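Long-range contacts in YbbR family protein (Desulfitobacterium hafniense, PDB 3LYW), which is of unknown function, and probably corresponds here to one YbbR domain, an all-beta piece of a longer protein: residues L7-K12 with T22-V27; K12-N17 with V47-S52; V29-Y34 with P67-V72; P54-Y59 with V78-L83; Y59-E64 with V72-R77. All coordinates share one frame; numbering follows the deposited sequence.

Contact 1 of 5, residues L7-K12 with T22-V27; sequences LSLIAK and TKLPSV
The flat groups through which Leu7 and Val27 meet are peptides, since no aromatic ring takes part here. Each residue offers both its N-H and its C=O to the other, an antiparallel hydrogen-bonded pair. Leu7 N lies 2.8 Å from Val27 O, and the return bond from Val27 N to Leu7 O is equally short, so N-H and C=O of both residues are paired. Beyond this pair the chains spread, and 22-25 is loop. Water 1 takes over where direct bonding stops, accepting from Leu9 N at 2.7 Å and donating a longer bond to Leu24 O.

Leucine side chains fill the rest of the interval. In Leu9, chi1 (-173°) puts CG anti to the backbone N and beside the carbonyl carbon. Of the two methyls beyond it, CD1 meets Val27 CG2 at 4.2 Å, while CD2 reaches the ring of Pro25 near its CD atom. The Pro25 carbonyl O presses closer still, 3.2 Å from Leu9 CB. Leu24 replies from the loop: its CD1 rests 3.3 Å from Leu9 O and also touches Ala11 CB, at 4.3 Å. A methyl is all that Ala11 offers, which suits a place beside the Leu24 methyl.

Leu9 also packs against Val61 and Val79, and Val27 against Ile74, so both lie on the buried face, against strands 55-63 and 69-85. The chemistry is therefore divided: peptide bonds fix the pairing at Leu7, while farther along the loop is held by hydrocarbon contact and one water, with no direct backbone bond from 22-25 to 7-12.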
# COMPACT_ATOMS: atom_id res chain seq x y z
N LEU A 7 1.66 7.69 -3.09
CA LEU A 7 1.96 6.42 -3.73
C LEU A 7 0.70 5.66 -4.09
O LEU A 7 -0.35 5.82 -3.45
CB LEU A 7 2.80 5.55 -2.79
CG LEU A 7 4.00 6.24 -2.16
CD1 LEU A 7 4.60 5.32 -1.11
CD2 LEU A 7 5.01 6.62 -3.22
N SER A 8 0.78 4.84 -5.14
CA SER A 8 -0.37 4.04 -5.52
C SER A 8 -0.32 2.80 -4.61
O SER A 8 0.76 2.40 -4.14
CB SER A 8 -0.28 3.64 -6.99
OG SER A 8 0.95 3.02 -7.27
N LEU A 9 -1.48 2.22 -4.35
CA LEU A 9 -1.57 1.05 -3.48
C LEU A 9 -1.60 -0.24 -4.28
O LEU A 9 -2.36 -0.36 -5.24
CB LEU A 9 -2.82 1.15 -2.60
CG LEU A 9 -3.00 0.09 -1.51
CD1 LEU A 9 -1.79 0.08 -0.59
CD2 LEU A 9 -4.26 0.37 -0.72
N ILE A 10 -0.77 -1.19 -3.88
CA ILE A 10 -0.66 -2.48 -4.55
C ILE A 10 -1.02 -3.63 -3.62
O ILE A 10 -0.70 -3.60 -2.43
CB ILE A 10 0.78 -2.71 -5.05
CG1 ILE A 10 1.11 -1.67 -6.12
CG2 ILE A 10 0.94 -4.12 -5.59
CD1 ILE A 10 0.09 -1.61 -7.23
N ALA A 11 -1.70 -4.63 -4.16
CA ALA A 11 -2.08 -5.77 -3.33
C ALA A 11 -1.07 -6.89 -3.52
O ALA A 11 -0.71 -7.21 -4.64
CB ALA A 11 -3.46 -6.25 -3.71
N LYS A 12 -0.60 -7.47 -2.42
CA LYS A 12 0.34 -8.58 -2.50
C LYS A 12 -0.33 -9.87 -2.01
O LYS A 12 -1.24 -9.85 -1.18
CB LYS A 12 1.58 -8.29 -1.65
CG LYS A 12 2.31 -7.03 -2.03
CD LYS A 12 3.01 -7.14 -3.39
CE LYS A 12 3.87 -5.90 -3.66
NZ LYS A 12 4.55 -5.96 -4.98
N THR A 22 -12.70 -4.06 -5.09
CA THR A 22 -12.54 -2.66 -4.72
C THR A 22 -11.37 -1.95 -5.43
O THR A 22 -10.30 -2.51 -5.57
CB THR A 22 -12.30 -2.54 -3.20
OG1 THR A 22 -13.14 -3.48 -2.52
CG2 THR A 22 -12.61 -1.16 -2.71
N LYS A 23 -11.60 -0.71 -5.85
CA LYS A 23 -10.55 0.09 -6.50
C LYS A 23 -9.63 0.54 -5.37
O LYS A 23 -10.09 1.12 -4.40
CB LYS A 23 -11.17 1.31 -7.18
CG LYS A 23 -10.19 2.15 -7.99
CD LYS A 23 -10.91 3.32 -8.65
CE LYS A 23 -9.99 4.12 -9.57
NZ LYS A 23 -8.82 4.68 -8.84
N LEU A 24 -8.34 0.26 -5.49
CA LEU A 24 -7.40 0.64 -4.44
C LEU A 24 -7.11 2.14 -4.43
O LEU A 24 -6.71 2.69 -5.45
CB LEU A 24 -6.10 -0.15 -4.59
CG LEU A 24 -6.29 -1.67 -4.55
CD1 LEU A 24 -4.94 -2.36 -4.68
CD2 LEU A 24 -6.97 -2.06 -3.25
N PRO A 25 -7.32 2.81 -3.28
CA PRO A 25 -7.07 4.25 -3.18
C PRO A 25 -5.58 4.55 -3.16
O PRO A 25 -4.77 3.64 -3.04
CB PRO A 25 -7.75 4.62 -1.87
CG PRO A 25 -7.49 3.39 -1.04
CD PRO A 25 -7.82 2.28 -2.01
N SER A 26 -5.24 5.83 -3.34
CA SER A 26 -3.85 6.25 -3.31
C SER A 26 -3.53 6.44 -1.83
O SER A 26 -4.43 6.51 -1.00
CB SER A 26 -3.66 7.56 -4.07
OG SER A 26 -4.47 8.59 -3.54
N VAL A 27 -2.24 6.53 -1.52
CA VAL A 27 -1.80 6.68 -0.14
C VAL A 27 -0.85 7.87 0.01
O VAL A 27 0.05 8.05 -0.82
CB VAL A 27 -1.06 5.40 0.32
CG1 VAL A 27 -0.55 5.58 1.73
CG2 VAL A 27 -2.00 4.21 0.24
O HOH W 1 -3.53 3.46 -5.67

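Contact 2 of 5, residues K12-N17 with V47-S52; sequences KNTPAN and VDLSGS
Lys12 takes hold of the neighbouring strand on both sides of Asp48, as parallel strands do. Lys12 N gives a hydrogen bond to Val47 O at 2.8 Å, and Lys12 O receives one from Leu49 N at 2.9 Å. Next along the chain, Pro15 crosses the Leu49 side chain at about a right angle, with Pro15 CD 4.0 Å from Leu49 CB. Pro15 CG lies 3.5 Å from Ser52 O. Thr14 runs beside Leu49, pointing the same way, and its OG1 lies 3.7 Å from Leu49 CD2. A stiff proline and a leucine suit this greasy step, and Leu49 is backed by Ile20, Tyr59 and Leu83.

The second shell fixes the turn that carries these groups. Asp48 OD1 accepts from Ser50 N at 3.1 Å, an Asx turn, and also from Ser50 OG; both donors approach one face of the carboxylate. The anti placement of Asp48 CG to its backbone N (chi1 -167°) directs the carboxylate here. An alanine at Asp48 would probably leave Ser50 N and OG without this acceptor and free the start of the turn to shift. Leu49 to Ser52 then form a type II turn, closed by Ser52 N to Leu49 O at 3.0 Å, with Gly51 at the positive phi that favours glycine. Water 2 donates to Asn13 O and accepts a weak bond from Gly51 N.

Strand pairing thus leads into a loop packed on a turn that one carboxylate oxygen braces, and two donors on that oxygen would probably favour the ionised form of Asp48.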
# COMPACT_ATOMS: atom_id res chain seq x y z
N LYS A 12 -0.60 -7.47 -2.42
CA LYS A 12 0.34 -8.58 -2.50
C LYS A 12 -0.33 -9.87 -2.01
O LYS A 12 -1.24 -9.85 -1.18
CB LYS A 12 1.58 -8.29 -1.65
CG LYS A 12 2.31 -7.03 -2.03
CD LYS A 12 3.01 -7.14 -3.39
CE LYS A 12 3.87 -5.90 -3.66
NZ LYS A 12 4.55 -5.96 -4.98
N ASN A 13 0.12 -11.00 -2.54
CA ASN A 13 -0.39 -12.30 -2.19
C ASN A 13 -1.90 -12.46 -2.31
O ASN A 13 -2.53 -13.11 -1.47
CB ASN A 13 0.08 -12.65 -0.78
CG ASN A 13 1.59 -12.60 -0.65
OD1 ASN A 13 2.13 -11.79 0.10
ND2 ASN A 13 2.27 -13.45 -1.39
N THR A 14 -2.48 -11.87 -3.35
CA THR A 14 -3.91 -12.00 -3.58
C THR A 14 -4.16 -13.49 -3.80
O THR A 14 -3.55 -14.10 -4.68
CB THR A 14 -4.36 -11.24 -4.84
OG1 THR A 14 -4.13 -9.83 -4.66
CG2 THR A 14 -5.85 -11.48 -5.11
N PRO A 15 -5.06 -14.10 -3.02
CA PRO A 15 -5.35 -15.53 -3.16
C PRO A 15 -5.62 -15.92 -4.60
O PRO A 15 -6.24 -15.17 -5.34
CB PRO A 15 -6.58 -15.70 -2.29
CG PRO A 15 -6.30 -14.76 -1.16
CD PRO A 15 -5.82 -13.52 -1.90
N ALA A 16 -5.12 -17.08 -5.01
CA ALA A 16 -5.36 -17.53 -6.38
C ALA A 16 -6.85 -17.76 -6.56
O ALA A 16 -7.58 -18.01 -5.60
CB ALA A 16 -4.59 -18.82 -6.65
N ASN A 17 -7.31 -17.65 -7.80
CA ASN A 17 -8.73 -17.86 -8.09
C ASN A 17 -9.65 -16.91 -7.31
O ASN A 17 -10.76 -17.27 -6.95
CB ASN A 17 -9.12 -19.31 -7.79
CG ASN A 17 -8.26 -20.30 -8.57
OD1 ASN A 17 -8.27 -20.30 -9.80
ND2 ASN A 17 -7.51 -21.13 -7.84
N VAL A 47 -0.90 -3.70 0.49
CA VAL A 47 -1.74 -4.41 1.44
C VAL A 47 -1.40 -5.87 1.18
O VAL A 47 -1.21 -6.28 0.03
CB VAL A 47 -3.24 -4.14 1.21
CG1 VAL A 47 -3.57 -2.74 1.66
CG2 VAL A 47 -3.61 -4.34 -0.27
N ASP A 48 -1.31 -6.65 2.25
CA ASP A 48 -0.97 -8.06 2.13
C ASP A 48 -2.22 -8.90 2.35
O ASP A 48 -2.73 -9.01 3.46
CB ASP A 48 0.10 -8.41 3.18
CG ASP A 48 0.74 -9.76 2.94
OD1 ASP A 48 0.25 -10.50 2.06
OD2 ASP A 48 1.73 -10.08 3.63
N LEU A 49 -2.71 -9.51 1.27
CA LEU A 49 -3.92 -10.33 1.33
C LEU A 49 -3.64 -11.80 1.63
O LEU A 49 -4.51 -12.65 1.48
CB LEU A 49 -4.69 -10.23 0.00
CG LEU A 49 -5.61 -9.01 -0.16
CD1 LEU A 49 -4.89 -7.76 0.27
CD2 LEU A 49 -6.06 -8.88 -1.62
N SER A 50 -2.42 -12.09 2.05
CA SER A 50 -2.05 -13.46 2.35
C SER A 50 -3.11 -14.15 3.20
O SER A 50 -3.54 -13.61 4.22
CB SER A 50 -0.71 -13.52 3.08
OG SER A 50 0.34 -13.02 2.26
N GLY A 51 -3.55 -15.32 2.75
CA GLY A 51 -4.53 -16.10 3.47
C GLY A 51 -5.91 -15.52 3.71
O GLY A 51 -6.58 -15.91 4.66
N SER A 52 -6.35 -14.61 2.85
CA SER A 52 -7.68 -14.01 3.02
C SER A 52 -8.77 -14.84 2.37
O SER A 52 -8.54 -15.51 1.37
CB SER A 52 -7.71 -12.60 2.44
OG SER A 52 -7.02 -11.68 3.27
O HOH W 2 -2.80 -15.74 -0.57

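Contact 3 of 5, residues V29-Y34 with P67-V72; sequences VKTEGY and PNIKIV
Val29 and Ile71 make the tight end of this antiparallel pairing: their side chains cross at about a right angle, with Val29 CG1 3.5 Å from Ile71 CG2. Ile69 continues the apolar row. Its CG2, anti to the backbone N, lies 3.6 Å from Thr31 CB, while its CD1 reaches Gly33 C at 3.7 Å. Glycine fits there, since a side chain would run into Asn68 O. An alanine at Ile69 would probably open a gap beside the Thr31 methyl and Gly33, leaving both less firmly held.

The backbones are tied by Glu32 N to Lys70 O at 2.9 Å, by Lys70 N to Glu32 O at 3.1 Å, and by Val72 N to Lys30 O.

The other face is more exposed. Glu32 lays its CG against Val72 CG1, the two side chains at about a right angle, while Lys30 extends to a salt bridge with Glu73. Beside Tyr34 a water bridges the two chains: water 3 accepts from Tyr34 N at 2.8 Å and donates to Asn68 O.

Val29, Thr31, Ile69 and Ile71 thus line the covered side, and Lys30, Glu32 and Val72 the outer one, so the pairing rests on peptide bonds and hydrocarbon, with a water bridging Tyr34 and Asn68.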
# COMPACT_ATOMS: atom_id res chain seq x y z
N VAL A 29 2.10 9.59 2.21
CA VAL A 29 3.11 9.21 3.19
C VAL A 29 4.02 10.37 3.58
O VAL A 29 4.58 11.05 2.73
CB VAL A 29 3.99 8.06 2.63
CG1 VAL A 29 5.06 7.67 3.63
CG2 VAL A 29 3.11 6.86 2.28
N LYS A 30 4.16 10.58 4.89
CA LYS A 30 5.03 11.61 5.42
C LYS A 30 6.30 10.87 5.79
O LYS A 30 6.25 9.74 6.30
CB LYS A 30 4.43 12.27 6.66
CG LYS A 30 3.22 13.14 6.35
CD LYS A 30 2.78 13.92 7.57
CE LYS A 30 1.55 14.76 7.28
NZ LYS A 30 1.03 15.40 8.52
N THR A 31 7.44 11.50 5.55
CA THR A 31 8.71 10.85 5.80
C THR A 31 9.75 11.76 6.43
O THR A 31 9.58 12.98 6.49
CB THR A 31 9.32 10.37 4.48
OG1 THR A 31 9.72 11.51 3.71
CG2 THR A 31 8.30 9.60 3.67
N GLU A 32 10.84 11.14 6.89
CA GLU A 32 11.94 11.89 7.47
C GLU A 32 13.22 11.36 6.83
O GLU A 32 13.45 10.15 6.80
CB GLU A 32 11.98 11.72 8.99
CG GLU A 32 10.69 12.14 9.67
CD GLU A 32 10.86 12.53 11.13
OE1 GLU A 32 11.53 11.78 11.87
OE2 GLU A 32 10.32 13.58 11.53
N GLY A 33 14.02 12.28 6.31
CA GLY A 33 15.26 11.89 5.66
C GLY A 33 15.38 12.55 4.31
O GLY A 33 14.53 13.36 3.93
N TYR A 34 16.43 12.20 3.57
CA TYR A 34 16.66 12.77 2.25
C TYR A 34 17.00 11.68 1.23
O TYR A 34 17.61 10.67 1.57
CB TYR A 34 17.78 13.81 2.30
CG TYR A 34 18.09 14.44 0.96
CD1 TYR A 34 17.11 15.12 0.24
CD2 TYR A 34 19.36 14.36 0.41
CE1 TYR A 34 17.39 15.69 -0.99
CE2 TYR A 34 19.65 14.93 -0.82
CZ TYR A 34 18.67 15.59 -1.51
OH TYR A 34 18.95 16.17 -2.73
N PRO A 67 15.28 3.52 0.50
CA PRO A 67 16.60 3.87 1.02
C PRO A 67 16.71 5.28 1.61
O PRO A 67 16.22 6.25 1.04
CB PRO A 67 17.51 3.68 -0.20
CG PRO A 67 16.82 2.58 -0.94
CD PRO A 67 15.37 2.98 -0.86
N ASN A 68 17.35 5.37 2.77
CA ASN A 68 17.58 6.63 3.46
C ASN A 68 16.30 7.38 3.82
O ASN A 68 16.34 8.58 4.03
CB ASN A 68 18.47 7.53 2.61
CG ASN A 68 19.68 6.81 2.07
OD1 ASN A 68 19.66 6.32 0.93
ND2 ASN A 68 20.73 6.70 2.88
N ILE A 69 15.19 6.67 3.89
CA ILE A 69 13.92 7.29 4.22
C ILE A 69 13.17 6.49 5.28
O ILE A 69 13.06 5.27 5.20
CB ILE A 69 13.01 7.40 2.99
CG1 ILE A 69 13.60 8.39 1.99
CG2 ILE A 69 11.62 7.79 3.41
CD1 ILE A 69 13.61 9.82 2.49
N LYS A 70 12.66 7.20 6.28
CA LYS A 70 11.89 6.57 7.34
C LYS A 70 10.46 7.07 7.23
O LYS A 70 10.22 8.28 7.18
CB LYS A 70 12.48 6.93 8.70
CG LYS A 70 13.91 6.46 8.86
CD LYS A 70 14.49 6.82 10.23
CE LYS A 70 15.97 6.43 10.30
NZ LYS A 70 16.16 4.99 9.94
N ILE A 71 9.51 6.14 7.19
CA ILE A 71 8.09 6.47 7.08
C ILE A 71 7.56 6.84 8.46
O ILE A 71 7.66 6.06 9.41
CB ILE A 71 7.29 5.27 6.56
CG1 ILE A 71 7.90 4.76 5.25
CG2 ILE A 71 5.82 5.66 6.40
CD1 ILE A 71 8.04 5.79 4.17
N VAL A 72 7.01 8.04 8.58
CA VAL A 72 6.50 8.48 9.88
C VAL A 72 4.97 8.55 9.95
O VAL A 72 4.39 8.57 11.03
CB VAL A 72 7.08 9.85 10.26
CG1 VAL A 72 8.59 9.78 10.34
CG2 VAL A 72 6.65 10.90 9.26
O HOH W 3 18.24 10.48 4.94

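Contact 4 of 5, residues P54-Y59 with V78-L83; sequences PGEHDY and VVTLQL
Thr80 OG1 donates to Asp58 OD1 at 2.7 Å, meeting the oxygen nearly in line with its C-O bond. The two side chains lie side by side, pointing the same way from a non-hydrogen-bonded antiparallel pair, where neighbouring strands bring short polar groups within bonding distance. Thr80 also has a second use: with OG1 anti to the carbonyl carbon (chi1 -59°), its other branch, CG2, turns to Glu56 and lies 3.2 Å from Glu56 CG. Glu56 in turn accepts from Gln82, NE2 to OE2 at 3.0 Å, a bent bond that comes from above the carboxylate plane, 57° out of it. Acid, hydroxyl and amide suit this exposed face, where solvent can share their charge and polarity.

Tyr59, Val79, Leu81 and Leu83 make the other face largely apolar. The Tyr59 and Leu81 side chains cross at about a right angle, with Tyr59 CD2 3.9 Å from Leu81 CD1. The phenol oxygen, Tyr59 OH, passes 3.7 Å from Leu83 CD1 and is satisfied by Ser52 OG. On this face too, the His57 ring lies above Gly55 C, which is offset toward the rim, and His57 NE2 bonds to Glu53 O.

Between the faces run six backbone bonds, two each for Gly55 with Leu83, His57 with Leu81 and Tyr59 with Val79. Gly55 takes backbone angles that call for glycine.

This is the regular part of the hairpin of strands 55-63 and 69-85. Val47 of strand 44-48 packs on Tyr59, Val79 and Leu81, Ile20 of strand 18-20 lies on Leu83, and Leu24 covers Leu81; the domain has no helix.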
# COMPACT_ATOMS: atom_id res chain seq x y z
N PRO A 54 -12.93 -14.87 0.83
CA PRO A 54 -13.76 -13.90 0.12
C PRO A 54 -14.52 -13.05 1.12
O PRO A 54 -14.61 -13.41 2.29
CB PRO A 54 -14.70 -14.79 -0.70
CG PRO A 54 -13.91 -16.06 -0.88
CD PRO A 54 -13.30 -16.25 0.47
N GLY A 55 -15.05 -11.93 0.67
CA GLY A 55 -15.81 -11.07 1.56
C GLY A 55 -15.12 -9.73 1.74
O GLY A 55 -14.17 -9.41 1.01
N GLU A 56 -15.57 -8.95 2.72
CA GLU A 56 -15.00 -7.63 2.96
C GLU A 56 -14.14 -7.67 4.21
O GLU A 56 -14.60 -8.12 5.26
CB GLU A 56 -16.12 -6.59 3.12
CG GLU A 56 -15.61 -5.15 3.15
CD GLU A 56 -16.74 -4.12 3.08
OE1 GLU A 56 -17.44 -3.94 4.09
OE2 GLU A 56 -16.93 -3.51 2.01
N HIS A 57 -12.90 -7.22 4.09
CA HIS A 57 -11.97 -7.20 5.21
C HIS A 57 -11.17 -5.91 5.22
O HIS A 57 -11.08 -5.21 4.20
CB HIS A 57 -10.98 -8.37 5.11
CG HIS A 57 -11.62 -9.67 4.74
ND1 HIS A 57 -12.53 -10.31 5.54
CD2 HIS A 57 -11.50 -10.42 3.62
CE1 HIS A 57 -12.95 -11.41 4.94
NE2 HIS A 57 -12.34 -11.50 3.78
N ASP A 58 -10.57 -5.60 6.36
CA ASP A 58 -9.72 -4.40 6.49
C ASP A 58 -8.26 -4.84 6.44
O ASP A 58 -7.91 -5.88 7.01
CB ASP A 58 -9.97 -3.69 7.81
CG ASP A 58 -11.43 -3.36 8.02
OD1 ASP A 58 -12.06 -2.85 7.07
OD2 ASP A 58 -11.94 -3.62 9.13
N TYR A 59 -7.43 -4.04 5.78
CA TYR A 59 -6.02 -4.36 5.67
C TYR A 59 -5.18 -3.16 6.04
O TYR A 59 -5.51 -2.02 5.69
CB TYR A 59 -5.70 -4.81 4.24
CG TYR A 59 -6.46 -6.06 3.81
CD1 TYR A 59 -6.00 -7.33 4.15
CD2 TYR A 59 -7.64 -5.96 3.09
CE1 TYR A 59 -6.69 -8.47 3.77
CE2 TYR A 59 -8.35 -7.10 2.71
CZ TYR A 59 -7.87 -8.35 3.05
OH TYR A 59 -8.56 -9.48 2.66
N VAL A 78 -5.55 2.21 7.20
CA VAL A 78 -6.28 0.97 6.94
C VAL A 78 -7.23 1.13 5.76
O VAL A 78 -7.83 2.18 5.57
CB VAL A 78 -7.08 0.52 8.18
CG1 VAL A 78 -7.86 -0.75 7.87
CG2 VAL A 78 -6.14 0.30 9.36
N VAL A 79 -7.35 0.07 4.97
CA VAL A 79 -8.23 0.09 3.80
C VAL A 79 -9.16 -1.13 3.79
O VAL A 79 -8.73 -2.25 4.04
CB VAL A 79 -7.42 0.12 2.49
CG1 VAL A 79 -6.62 1.41 2.40
CG2 VAL A 79 -6.51 -1.09 2.40
N THR A 80 -10.43 -0.89 3.48
CA THR A 80 -11.42 -1.96 3.43
C THR A 80 -11.53 -2.43 1.98
O THR A 80 -11.76 -1.63 1.07
CB THR A 80 -12.79 -1.45 3.91
OG1 THR A 80 -12.67 -0.95 5.26
CG2 THR A 80 -13.81 -2.57 3.86
N LEU A 81 -11.39 -3.73 1.76
CA LEU A 81 -11.46 -4.29 0.42
C LEU A 81 -12.36 -5.51 0.37
O LEU A 81 -12.54 -6.21 1.37
CB LEU A 81 -10.06 -4.71 -0.05
CG LEU A 81 -8.97 -3.64 -0.07
CD1 LEU A 81 -7.64 -4.29 -0.46
CD2 LEU A 81 -9.34 -2.54 -1.03
N GLN A 82 -12.94 -5.77 -0.80
CA GLN A 82 -13.79 -6.94 -0.97
C GLN A 82 -13.11 -7.93 -1.90
O GLN A 82 -12.57 -7.53 -2.95
CB GLN A 82 -15.15 -6.54 -1.53
CG GLN A 82 -15.89 -5.52 -0.71
CD GLN A 82 -17.30 -5.30 -1.21
OE1 GLN A 82 -17.58 -5.45 -2.40
NE2 GLN A 82 -18.19 -4.92 -0.30
N LEU A 83 -13.12 -9.20 -1.51
CA LEU A 83 -12.51 -10.26 -2.31
C LEU A 83 -13.60 -11.22 -2.74
O LEU A 83 -14.49 -11.54 -1.96
CB LEU A 83 -11.47 -11.04 -1.50
CG LEU A 83 -10.00 -10.63 -1.46
CD1 LEU A 83 -9.29 -11.43 -0.39
CD2 LEU A 83 -9.37 -10.85 -2.82

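Contact 5 of 5, residues Y59-E64 with V72-R77; sequences YEVKVE and VEISPR
Between the arms of the beta hairpin formed by strands 55-63 and 69-85, Val61 and Arg77 share the one direct backbone hydrogen bond that joins 59-64 to 72-77. Val61 N donates to Arg77 O at 2.7 Å, almost straight, with an N-H...O angle of 174°. Arg77 O also receives a bond from water 4, which lies 2.7 Å from Val61 O and donates to both oxygens.

Beyond it the arms are joined by side chains. Val61 CG1 meets Ile74 CG2 at 3.8 Å, crossing it obliquely. Ile74 has CG1 anti to its carbonyl carbon (chi1 -52°), and the CD1 at the end of that branch reaches Val63 CG2 at 3.9 Å. One isoleucine thus spans two valines, and Val27 adds to this apolar patch from strand 26-33. Val61 CG2 also covers Pro76 O at 3.3 Å, a buried carbonyl for which the model offers no partner.

A cis peptide precedes Pro76, where the strand is interrupted, and probably contributes to the break; farther back Val72 and Glu73 both face Lys30 in a classic beta bulge. The arrangement belongs to a beta hairpin whose second arm is interrupted in this way: its earlier part pairs with strand 26-33, its later part with strand 55-63.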
# COMPACT_ATOMS: atom_id res chain seq x y z
N TYR A 59 -7.43 -4.04 5.78
CA TYR A 59 -6.02 -4.36 5.67
C TYR A 59 -5.18 -3.16 6.04
O TYR A 59 -5.51 -2.02 5.69
CB TYR A 59 -5.70 -4.81 4.24
CG TYR A 59 -6.46 -6.06 3.81
CD1 TYR A 59 -6.00 -7.33 4.15
CD2 TYR A 59 -7.64 -5.96 3.09
CE1 TYR A 59 -6.69 -8.47 3.77
CE2 TYR A 59 -8.35 -7.10 2.71
CZ TYR A 59 -7.87 -8.35 3.05
OH TYR A 59 -8.56 -9.48 2.66
N GLU A 60 -4.10 -3.41 6.76
CA GLU A 60 -3.18 -2.37 7.17
C GLU A 60 -2.31 -1.96 5.98
O GLU A 60 -1.72 -2.80 5.31
CB GLU A 60 -2.27 -2.88 8.28
CG GLU A 60 -1.32 -1.84 8.82
CD GLU A 60 -0.19 -2.47 9.63
OE1 GLU A 60 -0.47 -3.41 10.41
OE2 GLU A 60 0.97 -2.03 9.48
N VAL A 61 -2.23 -0.66 5.73
CA VAL A 61 -1.43 -0.15 4.63
C VAL A 61 0.02 -0.09 5.08
O VAL A 61 0.33 0.42 6.16
CB VAL A 61 -1.89 1.26 4.19
CG1 VAL A 61 -1.05 1.74 2.99
CG2 VAL A 61 -3.36 1.24 3.86
N LYS A 62 0.92 -0.62 4.25
CA LYS A 62 2.34 -0.61 4.56
C LYS A 62 3.08 0.02 3.39
O LYS A 62 2.52 0.17 2.31
CB LYS A 62 2.82 -2.05 4.77
CG LYS A 62 2.04 -2.78 5.87
CD LYS A 62 2.21 -4.29 5.74
CE LYS A 62 1.34 -5.02 6.75
NZ LYS A 62 1.24 -6.48 6.45
N VAL A 63 4.34 0.37 3.59
CA VAL A 63 5.13 0.98 2.52
C VAL A 63 6.38 0.18 2.21
O VAL A 63 7.08 -0.28 3.10
CB VAL A 63 5.53 2.43 2.88
CG1 VAL A 63 6.41 3.01 1.80
CG2 VAL A 63 4.29 3.27 3.07
N GLU A 64 6.66 0.00 0.92
CA GLU A 64 7.85 -0.74 0.54
C GLU A 64 9.05 0.06 1.04
O GLU A 64 9.02 1.29 1.01
CB GLU A 64 7.92 -0.91 -0.98
CG GLU A 64 6.64 -1.44 -1.59
CD GLU A 64 6.77 -1.70 -3.08
OE1 GLU A 64 7.33 -0.84 -3.79
OE2 GLU A 64 6.31 -2.77 -3.55
N VAL A 72 7.01 8.04 8.58
CA VAL A 72 6.50 8.48 9.88
C VAL A 72 4.97 8.55 9.95
O VAL A 72 4.39 8.57 11.03
CB VAL A 72 7.08 9.85 10.26
CG1 VAL A 72 8.59 9.78 10.34
CG2 VAL A 72 6.65 10.90 9.26
N GLU A 73 4.31 8.59 8.80
CA GLU A 73 2.86 8.66 8.79
C GLU A 73 2.30 8.13 7.47
O GLU A 73 2.84 8.42 6.42
CB GLU A 73 2.43 10.12 8.98
CG GLU A 73 0.94 10.35 9.05
CD GLU A 73 0.63 11.80 9.37
OE1 GLU A 73 0.91 12.25 10.50
OE2 GLU A 73 0.10 12.50 8.48
N ILE A 74 1.23 7.36 7.56
CA ILE A 74 0.60 6.79 6.37
C ILE A 74 -0.91 6.98 6.39
O ILE A 74 -1.58 6.59 7.35
CB ILE A 74 0.92 5.29 6.23
CG1 ILE A 74 2.42 5.05 6.33
CG2 ILE A 74 0.37 4.75 4.92
CD1 ILE A 74 2.79 3.61 6.64
N SER A 75 -1.44 7.60 5.34
CA SER A 75 -2.87 7.84 5.24
C SER A 75 -3.40 7.47 3.86
O SER A 75 -2.89 7.95 2.84
CB SER A 75 -3.19 9.31 5.55
OG SER A 75 -4.58 9.56 5.48
N PRO A 76 -4.42 6.63 3.83
CA PRO A 76 -5.01 6.08 5.06
C PRO A 76 -4.17 4.95 5.63
O PRO A 76 -3.37 4.35 4.91
CB PRO A 76 -6.36 5.54 4.58
CG PRO A 76 -6.15 5.20 3.15
CD PRO A 76 -5.18 6.23 2.63
N ARG A 77 -4.34 4.66 6.91
CA ARG A 77 -3.60 3.60 7.57
C ARG A 77 -4.23 2.23 7.31
O ARG A 77 -3.53 1.23 7.20
CB ARG A 77 -3.52 3.85 9.08
CG ARG A 77 -2.84 5.16 9.45
CD ARG A 77 -3.47 5.78 10.69
NE ARG A 77 -2.80 7.01 11.10
CZ ARG A 77 -2.87 8.15 10.43
NH1 ARG A 77 -3.59 8.23 9.32
NH2 ARG A 77 -2.22 9.22 10.87
O HOH W 4 -0.85 1.82 8.19

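How the contacts relate
Contacts 1 and 5 lie near the centre of the chain and touch each other: Val27 packs on Ile74 and Val61, so both depend mainly on branched hydrocarbon, with few direct backbone bonds and a water apiece. Contact 4 shares Tyr59 with contact 5 and carries on the same hairpin, but as a regular ladder with one polar and one largely apolar face. Contacts 2 and 3 lie on opposite sides of the centre, about 27 Å apart between centres. Contact 3 is a surface pairing, tied to contact 5 by the salt bridge Lys30 to Glu73; contact 2 runs from one parallel bridge into a loop packed on a turn, joined to contact 4 through Ser52 and Tyr59.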